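Local coordinates for protein angel homolog 2 (Homo sapiens, PDB 6RW0) that hydrolyses 2',3'-cyclic phosphates as a phosphatase of the CCR4/nocturin family, and probably binds mRNA 3'-untranslated regions, at residues Leu103-Glu108 and Lys135-Ala140; Lys129-Arg134 and Asp169-Val174; Lys253-Gly258 and Ser327-His332; Leu259-Val264 and Arg275-Pro280; Lys390-Leu395 and Lys424-Leu429. All blocks are in the same frame, centred on the assembly; numbering follows the deposited sequence.

Interaction 1 (Leu103-Glu108 and Lys135-Ala140); sequences LQEVQE and KPDGCA. With MG (magnesium ion), chain B.
A G1 beta bulge beside the magnesium site makes Glu105 and Val106 both face Gly138 across two antiparallel strands. Before the bulge, Leu103 N gives to Ala140 O at 2.9 Å, and Ala140 N returns a bond to Leu103 O. After it, Val106 N gives to Gly138 O at 3.0 Å. Glu105 N meets the same oxygen at a poor angle and gives instead to a water at 2.9 Å. That water donates to Asp137 OD2 at 2.8 Å, while Asp137 OD1 forms a salt bridge with Arg131. On the face that carries Leu103, Val106 CG2 packs on Ala140 CB. The chain turns a corner at Glu105, where phi is 59°, and the extended side chain leaves the strand pair. Glu105 OE2 binds magnesium at 2.3 Å, and five waters complete the shell. Ser61 N and Asn58 ND2 grip the same carboxylate. One oxygen holds the metal while Glu105 OE1 takes a bond from a metal water at 2.8 Å, consistent with a DNase I-like metal site.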
# COMPACT_ATOMS: atom_id res chain seq x y z
N LEU A 103 -5.54 -3.01 -4.73
CA LEU A 103 -6.57 -3.04 -3.71
C LEU A 103 -6.08 -3.81 -2.49
O LEU A 103 -5.34 -4.80 -2.61
CB LEU A 103 -7.84 -3.69 -4.26
CG LEU A 103 -8.40 -3.12 -5.57
CD1 LEU A 103 -9.61 -3.91 -6.04
CD2 LEU A 103 -8.73 -1.65 -5.41
N GLN A 104 -6.50 -3.36 -1.32
CA GLN A 104 -6.27 -4.08 -0.08
C GLN A 104 -7.61 -4.37 0.61
O GLN A 104 -8.63 -3.74 0.31
CB GLN A 104 -5.32 -3.32 0.86
CG GLN A 104 -4.03 -2.83 0.18
CD GLN A 104 -4.20 -1.50 -0.52
OE1 GLN A 104 -4.96 -0.64 -0.07
NE2 GLN A 104 -3.50 -1.33 -1.62
N GLU A 105 -7.57 -5.33 1.53
CA GLU A 105 -8.75 -5.79 2.27
C GLU A 105 -9.83 -6.33 1.34
O GLU A 105 -11.03 -6.13 1.55
CB GLU A 105 -9.28 -4.74 3.25
CG GLU A 105 -8.29 -4.55 4.38
CD GLU A 105 -8.88 -3.95 5.62
OE1 GLU A 105 -10.09 -4.13 5.89
OE2 GLU A 105 -8.10 -3.28 6.35
N VAL A 106 -9.38 -7.04 0.31
CA VAL A 106 -10.25 -7.71 -0.65
C VAL A 106 -10.60 -9.07 -0.06
O VAL A 106 -9.74 -9.95 0.05
CB VAL A 106 -9.55 -7.85 -2.01
CG1 VAL A 106 -10.36 -8.71 -2.98
CG2 VAL A 106 -9.22 -6.46 -2.56
N GLN A 107 -11.86 -9.23 0.34
CA GLN A 107 -12.31 -10.44 1.02
C GLN A 107 -12.56 -11.56 0.02
O GLN A 107 -13.19 -11.34 -1.02
CB GLN A 107 -13.58 -10.11 1.81
CG GLN A 107 -14.06 -11.21 2.69
CD GLN A 107 -15.10 -10.74 3.67
OE1 GLN A 107 -14.87 -9.80 4.42
NE2 GLN A 107 -16.27 -11.36 3.64
N GLU A 108 -12.06 -12.76 0.33
CA GLU A 108 -12.01 -13.82 -0.67
C GLU A 108 -13.40 -14.18 -1.20
O GLU A 108 -13.59 -14.31 -2.42
CB GLU A 108 -11.31 -15.07 -0.11
CG GLU A 108 -11.18 -16.20 -1.15
CD GLU A 108 -10.73 -17.54 -0.57
OE1 GLU A 108 -11.10 -17.87 0.58
OE2 GLU A 108 -9.98 -18.25 -1.27
N LYS A 135 -7.21 -15.76 8.02
CA LYS A 135 -7.57 -14.41 7.66
C LYS A 135 -8.43 -14.44 6.40
O LYS A 135 -8.25 -15.32 5.54
CB LYS A 135 -6.31 -13.61 7.42
CG LYS A 135 -5.37 -13.56 8.62
CD LYS A 135 -6.04 -13.00 9.87
CE LYS A 135 -5.05 -12.92 11.04
NZ LYS A 135 -4.52 -14.29 11.34
N PRO A 136 -9.39 -13.54 6.28
CA PRO A 136 -10.38 -13.62 5.19
C PRO A 136 -10.07 -12.82 3.94
O PRO A 136 -10.84 -12.91 2.98
CB PRO A 136 -11.64 -13.04 5.87
CG PRO A 136 -11.09 -11.96 6.79
CD PRO A 136 -9.78 -12.54 7.31
N ASP A 137 -8.98 -12.05 3.92
CA ASP A 137 -8.83 -10.96 2.96
C ASP A 137 -7.41 -10.93 2.44
O ASP A 137 -6.51 -11.59 2.97
CB ASP A 137 -9.13 -9.60 3.61
CG ASP A 137 -8.12 -9.24 4.71
OD1 ASP A 137 -8.01 -10.01 5.68
OD2 ASP A 137 -7.41 -8.21 4.62
N GLY A 138 -7.22 -10.13 1.40
CA GLY A 138 -5.89 -9.99 0.84
C GLY A 138 -5.76 -8.84 -0.12
O GLY A 138 -6.59 -7.93 -0.16
N CYS A 139 -4.68 -8.89 -0.88
CA CYS A 139 -4.34 -7.86 -1.84
C CYS A 139 -4.69 -8.32 -3.25
O CYS A 139 -4.53 -9.50 -3.60
CB CYS A 139 -2.83 -7.59 -1.84
SG CYS A 139 -2.19 -6.82 -0.37
N ALA A 140 -5.10 -7.38 -4.08
CA ALA A 140 -5.30 -7.65 -5.49
C ALA A 140 -4.56 -6.60 -6.31
O ALA A 140 -4.49 -5.43 -5.91
CB ALA A 140 -6.78 -7.68 -5.88
MG MG B . -8.65 -1.79 7.99
O HOH W 1 -5.57 -6.73 3.09
O HOH W 2 -10.06 -3.37 8.55
O HOH W 3 -9.56 -0.19 9.32
O HOH W 4 -7.37 -2.25 10.16
O HOH W 5 -9.88 -0.91 6.11
O HOH W 6 -7.19 -0.05 8.02

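Interaction 2 (Lys129-Arg134 and Asp169-Val174); sequences KMRTGR and DNVGLV
Lys129 lays its CG against Val171 CB at 3.9 Å. A bend at chi2 (59°) then turns CD aside, and NZ reaches a salt bridge with Glu157. The two methyls of Val171 pack against the next carbonyls: CG2 lies 3.5 Å from Lys129 O, and CG1 meets Met130 O. Arg131 follows, with its CB 3.3 Å from Asp169 O. The Arg131 and Asn170 side chains lie side by side, pointing the same way, with guanidinium and amide planes 31° apart. A water in the guanidinium plane accepts a weak bond from Arg131 NH2 and donates to Asn170 OD1 at 2.7 Å. Arg131 NH1 has its own salt bridge with Asp137. Here the outermost strand of one sheet, 124-130, runs into a loop that meets the start of strand 171-179 in the other sheet of the DNase I-like fold. Thr132 makes the two direct hydrogen bonds. Its N gives to a lone pair of Asp169 O at 3.2 Å. Its OG1 gives to the anti side of Asp169 OD1 at 2.8 Å. Asp169 OD2 forms a salt bridge with Lys135 NZ. An alanine at Asp169 would probably leave Thr132 OG1 without this acceptor and Lys135 NZ without its opposite charge. Gly133, with positive phi, passes close beside the Asp169 carboxylate. Arg134 N reaches Asp169 OD2 through a water, which donates to that oxygen at 2.6 Å.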
# COMPACT_ATOMS: atom_id res chain seq x y z
N LYS A 129 -3.88 -12.22 -3.96
CA LYS A 129 -3.11 -12.95 -2.97
C LYS A 129 -3.76 -12.75 -1.61
O LYS A 129 -3.72 -11.65 -1.05
CB LYS A 129 -1.65 -12.51 -2.94
CG LYS A 129 -0.80 -13.21 -1.89
CD LYS A 129 -0.80 -14.73 -2.09
CE LYS A 129 0.05 -15.42 -1.05
NZ LYS A 129 -0.04 -16.89 -1.14
N MET A 130 -4.34 -13.81 -1.07
CA MET A 130 -5.01 -13.78 0.21
C MET A 130 -4.00 -13.91 1.34
O MET A 130 -2.99 -14.60 1.21
CB MET A 130 -5.98 -14.96 0.30
CG MET A 130 -6.96 -14.90 1.44
SD MET A 130 -8.09 -16.31 1.34
CE MET A 130 -6.97 -17.70 1.41
N ARG A 131 -4.27 -13.23 2.46
CA ARG A 131 -3.52 -13.46 3.68
C ARG A 131 -3.59 -14.93 4.06
O ARG A 131 -4.54 -15.63 3.70
CB ARG A 131 -4.04 -12.59 4.83
CG ARG A 131 -3.65 -11.11 4.69
CD ARG A 131 -3.67 -10.43 6.04
NE ARG A 131 -5.03 -10.19 6.52
CZ ARG A 131 -5.33 -9.83 7.76
NH1 ARG A 131 -6.60 -9.62 8.08
NH2 ARG A 131 -4.38 -9.69 8.68
N THR A 132 -2.57 -15.40 4.76
CA THR A 132 -2.41 -16.80 5.10
C THR A 132 -3.18 -17.12 6.38
O THR A 132 -3.89 -16.28 6.94
CB THR A 132 -0.92 -17.15 5.14
OG1 THR A 132 -0.23 -16.29 6.06
CG2 THR A 132 -0.30 -16.97 3.76
N GLY A 133 -3.11 -18.36 6.84
CA GLY A 133 -3.86 -18.58 8.09
C GLY A 133 -5.38 -18.38 7.98
O GLY A 133 -5.99 -18.62 6.94
N ARG A 134 -6.00 -17.94 9.08
CA ARG A 134 -7.46 -17.86 9.18
C ARG A 134 -8.02 -16.53 8.68
O ARG A 134 -9.20 -16.23 8.90
CB ARG A 134 -7.91 -18.08 10.62
CG ARG A 134 -7.64 -19.49 11.11
CD ARG A 134 -8.16 -19.72 12.51
NE ARG A 134 -7.86 -21.07 12.97
CZ ARG A 134 -8.60 -22.14 12.68
NH1 ARG A 134 -9.68 -22.01 11.93
NH2 ARG A 134 -8.25 -23.33 13.15
N ASP A 169 0.16 -13.04 9.33
CA ASP A 169 -0.39 -13.57 8.08
C ASP A 169 -0.39 -12.59 6.91
O ASP A 169 -0.93 -12.92 5.84
CB ASP A 169 -1.79 -14.12 8.34
CG ASP A 169 -1.75 -15.41 9.14
OD1 ASP A 169 -0.98 -16.33 8.76
OD2 ASP A 169 -2.46 -15.48 10.17
N ASN A 170 0.27 -11.45 7.03
CA ASN A 170 0.22 -10.45 5.98
C ASN A 170 0.95 -10.93 4.72
O ASN A 170 1.80 -11.83 4.75
CB ASN A 170 0.82 -9.15 6.49
CG ASN A 170 0.14 -8.68 7.75
OD1 ASN A 170 0.57 -9.00 8.86
ND2 ASN A 170 -0.98 -7.96 7.58
N VAL A 171 0.60 -10.28 3.61
CA VAL A 171 1.09 -10.66 2.30
C VAL A 171 1.39 -9.43 1.44
O VAL A 171 1.02 -8.30 1.75
CB VAL A 171 0.11 -11.58 1.54
CG1 VAL A 171 -0.08 -12.91 2.26
CG2 VAL A 171 -1.24 -10.89 1.33
N GLY A 172 2.05 -9.71 0.32
CA GLY A 172 2.23 -8.75 -0.75
C GLY A 172 2.09 -9.44 -2.09
O GLY A 172 1.99 -10.67 -2.17
N LEU A 173 2.11 -8.63 -3.15
CA LEU A 173 1.97 -9.16 -4.50
C LEU A 173 2.72 -8.23 -5.44
O LEU A 173 2.62 -7.00 -5.30
CB LEU A 173 0.50 -9.26 -4.91
CG LEU A 173 0.22 -9.90 -6.27
CD1 LEU A 173 0.69 -11.32 -6.37
CD2 LEU A 173 -1.29 -9.81 -6.53
N VAL A 174 3.49 -8.80 -6.36
CA VAL A 174 4.29 -8.04 -7.31
C VAL A 174 3.99 -8.58 -8.70
O VAL A 174 4.15 -9.79 -8.94
CB VAL A 174 5.79 -8.13 -7.01
CG1 VAL A 174 6.58 -7.29 -8.00
CG2 VAL A 174 6.07 -7.69 -5.56
O HOH W 7 -1.57 -9.86 10.21
O HOH W 8 1.82 -14.63 4.93
O HOH W 9 -4.36 -17.01 11.19

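Interaction 3 (Lys253-Gly258 and Ser327-His332); sequences KLNYEG and SSNLQH
Ser327 O lies 3.9 Å from Tyr256 OH, which has a weak hydrogen bond to Gln290. Ser327 OG accepts from Asn329 ND2 at 3.1 Å, straight in the amide plane. Ser328 follows at the centre of an inverse gamma turn. Its CB sits over the Tyr256 ring, 4.1 Å from the centroid, as a CH-pi contact. Its carbonyl O accepts from Tyr256 N at 2.9 Å and also lies above the ring near the rim. Tyr256 CG stands between its own backbone N and carbonyl carbon (chi1 61°), and one ring face meets Ser328. Ser328 OG gives a weak bond to Asn255 OD1 at 3.5 Å. Asn329 lies across Asn255, with Asn329 OD1 3.4 Å from Asn255 CB and the amide planes 57° apart. Leu330 pairs with Leu254 through two backbone bonds of this two-stranded antiparallel sheet. Leu330 CG also touches Tyr256 CE2 at 3.9 Å, and Phe248 of helix 244-251 packs on both leucines. Asn255 OD1 also accepts from Glu257 N at 3.1 Å, an Asx turn. Two donors on one oxygen would probably favour one orientation of the Asn255 amide, mainly through Glu257 N, and tie the Asx turn to the gamma turn at Ser328.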
# COMPACT_ATOMS: atom_id res chain seq x y z
N LYS A 253 17.78 4.47 3.24
CA LYS A 253 18.66 4.19 4.35
C LYS A 253 17.91 4.47 5.64
O LYS A 253 17.01 5.31 5.69
CB LYS A 253 19.96 4.99 4.31
CG LYS A 253 19.82 6.49 4.23
CD LYS A 253 21.19 7.12 3.95
CE LYS A 253 21.60 8.07 5.06
NZ LYS A 253 22.95 8.70 4.85
N LEU A 254 18.29 3.73 6.69
CA LEU A 254 17.71 3.92 8.01
C LEU A 254 18.74 3.47 9.03
O LEU A 254 19.15 2.30 9.02
CB LEU A 254 16.42 3.12 8.20
CG LEU A 254 15.84 3.18 9.62
CD1 LEU A 254 15.40 4.58 9.98
CD2 LEU A 254 14.69 2.21 9.76
N ASN A 255 19.15 4.38 9.90
CA ASN A 255 19.96 4.04 11.06
C ASN A 255 18.98 3.74 12.19
O ASN A 255 18.30 4.65 12.69
CB ASN A 255 20.88 5.20 11.41
CG ASN A 255 21.77 4.90 12.58
OD1 ASN A 255 21.52 3.95 13.33
ND2 ASN A 255 22.81 5.70 12.75
N TYR A 256 18.85 2.48 12.56
CA TYR A 256 17.85 2.04 13.56
C TYR A 256 18.48 1.83 14.94
O TYR A 256 17.85 1.26 15.77
CB TYR A 256 17.06 0.84 13.03
CG TYR A 256 17.86 -0.39 12.73
CD1 TYR A 256 18.13 -1.32 13.71
CD2 TYR A 256 18.34 -0.64 11.46
CE1 TYR A 256 18.85 -2.45 13.46
CE2 TYR A 256 19.09 -1.76 11.19
CZ TYR A 256 19.34 -2.68 12.19
OH TYR A 256 20.07 -3.79 11.97
N GLU A 257 19.70 2.30 15.17
CA GLU A 257 20.30 2.20 16.50
C GLU A 257 19.42 2.88 17.53
O GLU A 257 19.02 4.04 17.36
CB GLU A 257 21.68 2.87 16.46
CG GLU A 257 22.45 2.81 17.77
CD GLU A 257 23.80 3.50 17.69
OE1 GLU A 257 23.96 4.43 16.86
OE2 GLU A 257 24.71 3.12 18.45
N GLY A 258 19.11 2.16 18.61
CA GLY A 258 18.31 2.70 19.70
C GLY A 258 16.84 2.87 19.43
O GLY A 258 16.14 3.46 20.26
N SER A 327 26.39 -3.56 11.29
CA SER A 327 25.99 -2.26 11.82
C SER A 327 24.47 -2.12 11.82
O SER A 327 23.77 -2.94 11.22
CB SER A 327 26.61 -1.12 11.00
OG SER A 327 25.91 -0.93 9.78
N SER A 328 23.97 -1.10 12.49
CA SER A 328 22.53 -0.92 12.66
C SER A 328 21.95 -0.02 11.58
O SER A 328 21.29 0.99 11.86
CB SER A 328 22.23 -0.37 14.05
OG SER A 328 22.89 0.87 14.24
N ASN A 329 22.21 -0.38 10.33
CA ASN A 329 21.72 0.37 9.18
C ASN A 329 21.05 -0.56 8.20
O ASN A 329 21.57 -1.65 7.91
CB ASN A 329 22.86 1.11 8.50
CG ASN A 329 23.47 2.16 9.38
OD1 ASN A 329 22.94 3.26 9.51
ND2 ASN A 329 24.57 1.81 10.03
N LEU A 330 19.89 -0.14 7.72
CA LEU A 330 19.21 -0.80 6.62
C LEU A 330 19.35 0.09 5.39
O LEU A 330 19.39 1.32 5.50
CB LEU A 330 17.72 -0.92 6.90
CG LEU A 330 17.17 -2.04 7.77
CD1 LEU A 330 15.65 -2.02 7.56
CD2 LEU A 330 17.79 -3.36 7.42
N GLN A 331 19.43 -0.54 4.23
CA GLN A 331 19.48 0.18 2.97
C GLN A 331 18.58 -0.54 1.96
O GLN A 331 18.26 -1.72 2.13
CB GLN A 331 20.91 0.26 2.42
CG GLN A 331 21.90 1.04 3.30
CD GLN A 331 22.54 0.22 4.43
OE1 GLN A 331 22.95 0.79 5.45
NE2 GLN A 331 22.66 -1.09 4.25
N HIS A 332 18.16 0.19 0.93
CA HIS A 332 17.63 -0.43 -0.28
C HIS A 332 18.24 0.33 -1.46
O HIS A 332 18.81 1.41 -1.30
CB HIS A 332 16.10 -0.51 -0.33
CG HIS A 332 15.42 0.80 -0.49
ND1 HIS A 332 15.55 1.59 -1.62
CD2 HIS A 332 14.58 1.47 0.34
CE1 HIS A 332 14.83 2.69 -1.47
NE2 HIS A 332 14.23 2.64 -0.29

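Interaction 4 (Leu259-Val264 and Arg275-Pro280); sequences LPIGKV and RILSIP
The Arg275 guanidinium carries Ile261 on one face. Ile261 CD1 lies 3.8 Å from Arg275 NH2, and Ile261 CG2 stands 4.2 Å above the same face toward the rim. Its charge is met elsewhere: Arg275 NH2 forms a salt bridge with Asp204 at the start of helix 203-220 and also binds a glycerol, probably from the crystallisation liquor. Two backbone bonds bracket a single bridge between Pro260 and Ile276. Leu277 N gives to Leu259 O at 3.0 Å, and Ile261 N gives to Arg275 O at 3.0 Å, nearly along the C=O axis. Ile276 CD1 lies beside the proline ring, 3.9 Å from Pro260 CG. Leu277 is wedged among three residues. Its CD1 meets Leu259 CD2, whose chain runs alongside, and also Val264 CG2, which crosses at about a right angle. Its CD2 touches Ile261 CG2 at 3.8 Å. Leu207 of helix 203-220 packs on both Leu277 and Val264. All of this lies in the long connection between strands 253-255 and 329-331. With no regular strand present, two backbone bonds and apolar branches join two parts of one connection, and Asp204 of helix 203-220 balances the arginine.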
# COMPACT_ATOMS: atom_id res chain seq x y z
N LEU A 259 16.33 2.40 18.30
CA LEU A 259 14.95 2.68 17.93
C LEU A 259 14.00 1.67 18.57
O LEU A 259 14.10 0.48 18.28
CB LEU A 259 14.82 2.64 16.41
CG LEU A 259 13.46 2.88 15.77
CD1 LEU A 259 12.92 4.22 16.20
CD2 LEU A 259 13.60 2.81 14.25
N PRO A 260 13.08 2.10 19.43
CA PRO A 260 12.10 1.16 19.99
C PRO A 260 11.18 0.59 18.92
O PRO A 260 10.85 1.25 17.93
CB PRO A 260 11.31 2.02 20.99
CG PRO A 260 12.18 3.19 21.29
CD PRO A 260 12.94 3.45 20.01
N ILE A 261 10.76 -0.66 19.13
CA ILE A 261 9.96 -1.33 18.10
C ILE A 261 8.65 -0.59 17.82
O ILE A 261 8.16 -0.60 16.69
CB ILE A 261 9.72 -2.82 18.44
CG1 ILE A 261 9.07 -3.02 19.80
CG2 ILE A 261 11.05 -3.59 18.37
CD1 ILE A 261 8.65 -4.47 20.03
N GLY A 262 8.08 0.06 18.82
CA GLY A 262 6.83 0.76 18.62
C GLY A 262 6.94 2.13 18.01
O GLY A 262 5.91 2.77 17.79
N LYS A 263 8.16 2.62 17.77
CA LYS A 263 8.37 3.93 17.16
C LYS A 263 8.61 3.84 15.67
O LYS A 263 8.67 4.87 14.99
CB LYS A 263 9.54 4.66 17.84
CG LYS A 263 9.34 4.86 19.35
CD LYS A 263 8.09 5.65 19.69
CE LYS A 263 8.31 7.14 19.50
NZ LYS A 263 9.48 7.62 20.29
N VAL A 264 8.69 2.62 15.13
CA VAL A 264 9.01 2.42 13.72
C VAL A 264 7.94 3.03 12.83
O VAL A 264 8.25 3.68 11.82
CB VAL A 264 9.16 0.91 13.46
CG1 VAL A 264 9.15 0.59 11.98
CG2 VAL A 264 10.42 0.38 14.10
N ARG A 275 10.94 -2.83 23.76
CA ARG A 275 12.23 -3.41 23.35
C ARG A 275 12.79 -2.58 22.19
O ARG A 275 12.02 -2.08 21.41
CB ARG A 275 11.93 -4.85 22.96
CG ARG A 275 13.10 -5.61 22.36
CD ARG A 275 12.75 -7.09 22.23
NE ARG A 275 11.52 -7.32 21.48
CZ ARG A 275 11.47 -7.52 20.18
NH1 ARG A 275 12.56 -7.40 19.46
NH2 ARG A 275 10.33 -7.84 19.60
N ILE A 276 14.10 -2.43 22.13
CA ILE A 276 14.83 -1.78 21.05
C ILE A 276 15.09 -2.81 19.95
O ILE A 276 15.36 -3.98 20.24
CB ILE A 276 16.16 -1.20 21.59
CG1 ILE A 276 15.91 -0.33 22.82
CG2 ILE A 276 16.89 -0.48 20.48
CD1 ILE A 276 14.90 0.75 22.66
N LEU A 277 15.04 -2.38 18.69
CA LEU A 277 15.26 -3.28 17.55
C LEU A 277 16.57 -4.06 17.68
O LEU A 277 17.60 -3.49 18.05
CB LEU A 277 15.34 -2.46 16.26
CG LEU A 277 13.94 -2.11 15.76
CD1 LEU A 277 14.06 -1.03 14.70
CD2 LEU A 277 13.17 -3.29 15.18
N SER A 278 16.54 -5.34 17.32
CA SER A 278 17.78 -6.11 17.29
C SER A 278 18.66 -5.68 16.11
O SER A 278 18.19 -5.10 15.13
CB SER A 278 17.48 -7.61 17.19
OG SER A 278 16.89 -8.08 18.40
N ILE A 279 19.96 -5.92 16.24
CA ILE A 279 20.92 -5.73 15.16
C ILE A 279 21.49 -7.10 14.81
O ILE A 279 22.25 -7.66 15.61
CB ILE A 279 22.04 -4.76 15.55
CG1 ILE A 279 21.46 -3.42 16.00
CG2 ILE A 279 23.00 -4.54 14.38
CD1 ILE A 279 22.41 -2.59 16.85
N PRO A 280 21.14 -7.70 13.67
CA PRO A 280 20.17 -7.25 12.67
C PRO A 280 18.74 -7.45 13.17
O PRO A 280 18.47 -8.15 14.16
CB PRO A 280 20.46 -8.16 11.48
CG PRO A 280 20.79 -9.46 12.14
CD PRO A 280 21.62 -9.07 13.36

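Interaction 5 (Lys390-Leu395 and Lys424-Leu429); sequences KLLARL and KFRLEL
Leu392 and Ala393 both face Lys424 in a classic beta bulge between two antiparallel strands near one margin of a large mixed sheet. Leu392 N gives to Lys424 O at 2.8 Å, and Ala393 N adds a weak bond to that oxygen at 3.4 Å. Lys424 N returns to Ala393 O at 2.9 Å. Further along, Lys390 N gives to Arg426 O at 3.0 Å. In this sheet of the DNase I-like fold, strand 421-428 runs between strands 390-395 and 49-58. The bulge turns Leu392 toward its neighbour: its CD2 lies 3.9 Å above the centre of the Arg426 guanidinium, and its CD1 meets Lys424 CE at 3.5 Å. Arg426 NE forms a salt bridge with Asp51. An alanine at Leu392 would probably open a gap over the Arg426 guanidinium and beside Lys424 CE. On the other side of the sheet, Leu391 CD1 touches Phe425 CE1. Lys390 NZ, bent back at chi4 (47°), forms a salt bridge with Glu428 OE2 at 3.2 Å, weak as a hydrogen bond.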
# COMPACT_ATOMS: atom_id res chain seq x y z
N LYS A 390 7.51 9.96 -14.59
CA LYS A 390 7.13 11.35 -14.32
C LYS A 390 5.71 11.34 -13.75
O LYS A 390 4.86 10.68 -14.31
CB LYS A 390 7.17 12.20 -15.59
CG LYS A 390 8.52 12.21 -16.28
CD LYS A 390 9.48 13.21 -15.72
CE LYS A 390 10.64 13.49 -16.66
NZ LYS A 390 10.19 13.73 -18.05
N LEU A 391 5.52 12.00 -12.63
CA LEU A 391 4.18 12.15 -12.07
C LEU A 391 3.50 13.30 -12.79
O LEU A 391 3.95 14.45 -12.72
CB LEU A 391 4.25 12.45 -10.57
CG LEU A 391 2.88 12.67 -9.93
CD1 LEU A 391 2.03 11.42 -10.01
CD2 LEU A 391 3.06 13.09 -8.48
N LEU A 392 2.41 13.00 -13.49
CA LEU A 392 1.67 14.03 -14.21
C LEU A 392 0.60 14.68 -13.35
O LEU A 392 0.38 15.90 -13.45
CB LEU A 392 1.01 13.42 -15.44
CG LEU A 392 1.91 12.79 -16.50
CD1 LEU A 392 1.05 12.16 -17.61
CD2 LEU A 392 2.84 13.85 -17.08
N ALA A 393 -0.10 13.90 -12.53
CA ALA A 393 -1.22 14.41 -11.76
C ALA A 393 -1.54 13.45 -10.63
O ALA A 393 -1.19 12.27 -10.67
CB ALA A 393 -2.46 14.57 -12.65
N ARG A 394 -2.23 13.98 -9.62
CA ARG A 394 -2.70 13.17 -8.50
C ARG A 394 -4.06 13.69 -8.07
O ARG A 394 -4.39 14.86 -8.28
CB ARG A 394 -1.73 13.22 -7.32
CG ARG A 394 -1.55 14.60 -6.73
CD ARG A 394 -0.42 14.63 -5.72
NE ARG A 394 -0.25 16.01 -5.28
CZ ARG A 394 0.89 16.55 -4.87
NH1 ARG A 394 2.00 15.83 -4.81
NH2 ARG A 394 0.91 17.83 -4.51
N LEU A 395 -4.85 12.81 -7.45
CA LEU A 395 -6.18 13.18 -6.96
C LEU A 395 -6.05 13.63 -5.52
O LEU A 395 -5.74 12.83 -4.63
CB LEU A 395 -7.13 11.99 -7.05
CG LEU A 395 -8.58 12.30 -6.67
CD1 LEU A 395 -9.17 13.21 -7.73
CD2 LEU A 395 -9.40 11.05 -6.51
N LYS A 424 -1.55 9.75 -12.04
CA LYS A 424 -1.27 9.53 -13.45
C LYS A 424 0.22 9.71 -13.69
O LYS A 424 0.80 10.74 -13.31
CB LYS A 424 -2.04 10.47 -14.36
CG LYS A 424 -1.84 10.11 -15.84
CD LYS A 424 -2.93 10.66 -16.75
CE LYS A 424 -2.32 11.18 -18.04
NZ LYS A 424 -3.33 11.33 -19.12
N PHE A 425 0.82 8.72 -14.34
CA PHE A 425 2.27 8.68 -14.60
C PHE A 425 2.56 8.72 -16.10
O PHE A 425 1.73 8.34 -16.88
CB PHE A 425 2.89 7.40 -14.05
CG PHE A 425 2.86 7.27 -12.55
CD1 PHE A 425 3.66 8.06 -11.75
CD2 PHE A 425 2.03 6.35 -11.95
CE1 PHE A 425 3.62 7.94 -10.38
CE2 PHE A 425 1.99 6.24 -10.58
CZ PHE A 425 2.79 7.03 -9.79
N ARG A 426 3.76 9.17 -16.43
CA ARG A 426 4.27 9.16 -17.81
C ARG A 426 5.59 8.38 -17.84
O ARG A 426 6.45 8.69 -17.06
CB ARG A 426 4.54 10.58 -18.31
CG ARG A 426 5.26 10.60 -19.65
CD ARG A 426 5.01 11.87 -20.43
NE ARG A 426 3.62 12.02 -20.76
CZ ARG A 426 3.04 13.19 -20.99
NH1 ARG A 426 3.76 14.29 -21.01
NH2 ARG A 426 1.75 13.25 -21.23
N LEU A 427 5.71 7.41 -18.72
CA LEU A 427 7.00 6.76 -18.97
C LEU A 427 7.51 7.36 -20.29
O LEU A 427 6.85 7.17 -21.28
CB LEU A 427 6.80 5.26 -19.10
CG LEU A 427 8.03 4.49 -19.55
CD1 LEU A 427 9.17 4.68 -18.59
CD2 LEU A 427 7.70 3.02 -19.73
N GLU A 428 8.58 8.12 -20.24
CA GLU A 428 9.18 8.69 -21.44
C GLU A 428 9.93 7.60 -22.20
O GLU A 428 10.66 6.81 -21.60
CB GLU A 428 10.16 9.80 -21.07
CG GLU A 428 9.55 10.94 -20.28
CD GLU A 428 8.82 11.93 -21.16
OE1 GLU A 428 8.66 11.67 -22.37
OE2 GLU A 428 8.42 12.99 -20.62
N LEU A 429 9.76 7.59 -23.52
CA LEU A 429 10.35 6.56 -24.37
C LEU A 429 11.34 7.18 -25.36
O LEU A 429 11.38 8.40 -25.52
CB LEU A 429 9.25 5.82 -25.13
CG LEU A 429 8.24 5.08 -24.25
CD1 LEU A 429 7.12 4.49 -25.08
CD2 LEU A 429 8.93 4.00 -23.45

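Interactions 1 and 2 touch, their centres 8 Å apart. Strands 124-130 and 137-144 are neighbours in one sheet, and the segments alternate along the chain. Salt bridges of Asp137 with Arg131 and of Lys135 with Asp169 join them; the latter reaches the segment leading into the second sheet. Interaction 5 comes last in the chain and reaches the first sheet near its other margin, its centre about 27 Å from that of interaction 1. Interactions 3 and 4 form a separate pair, 11 Å apart between centres. Interaction 4 lies within the connection that interaction 3 brackets, and Tyr256 and Ser328 pack on its segment 275-280. This pair is about 29 to 31 Å from interaction 1, centre to centre.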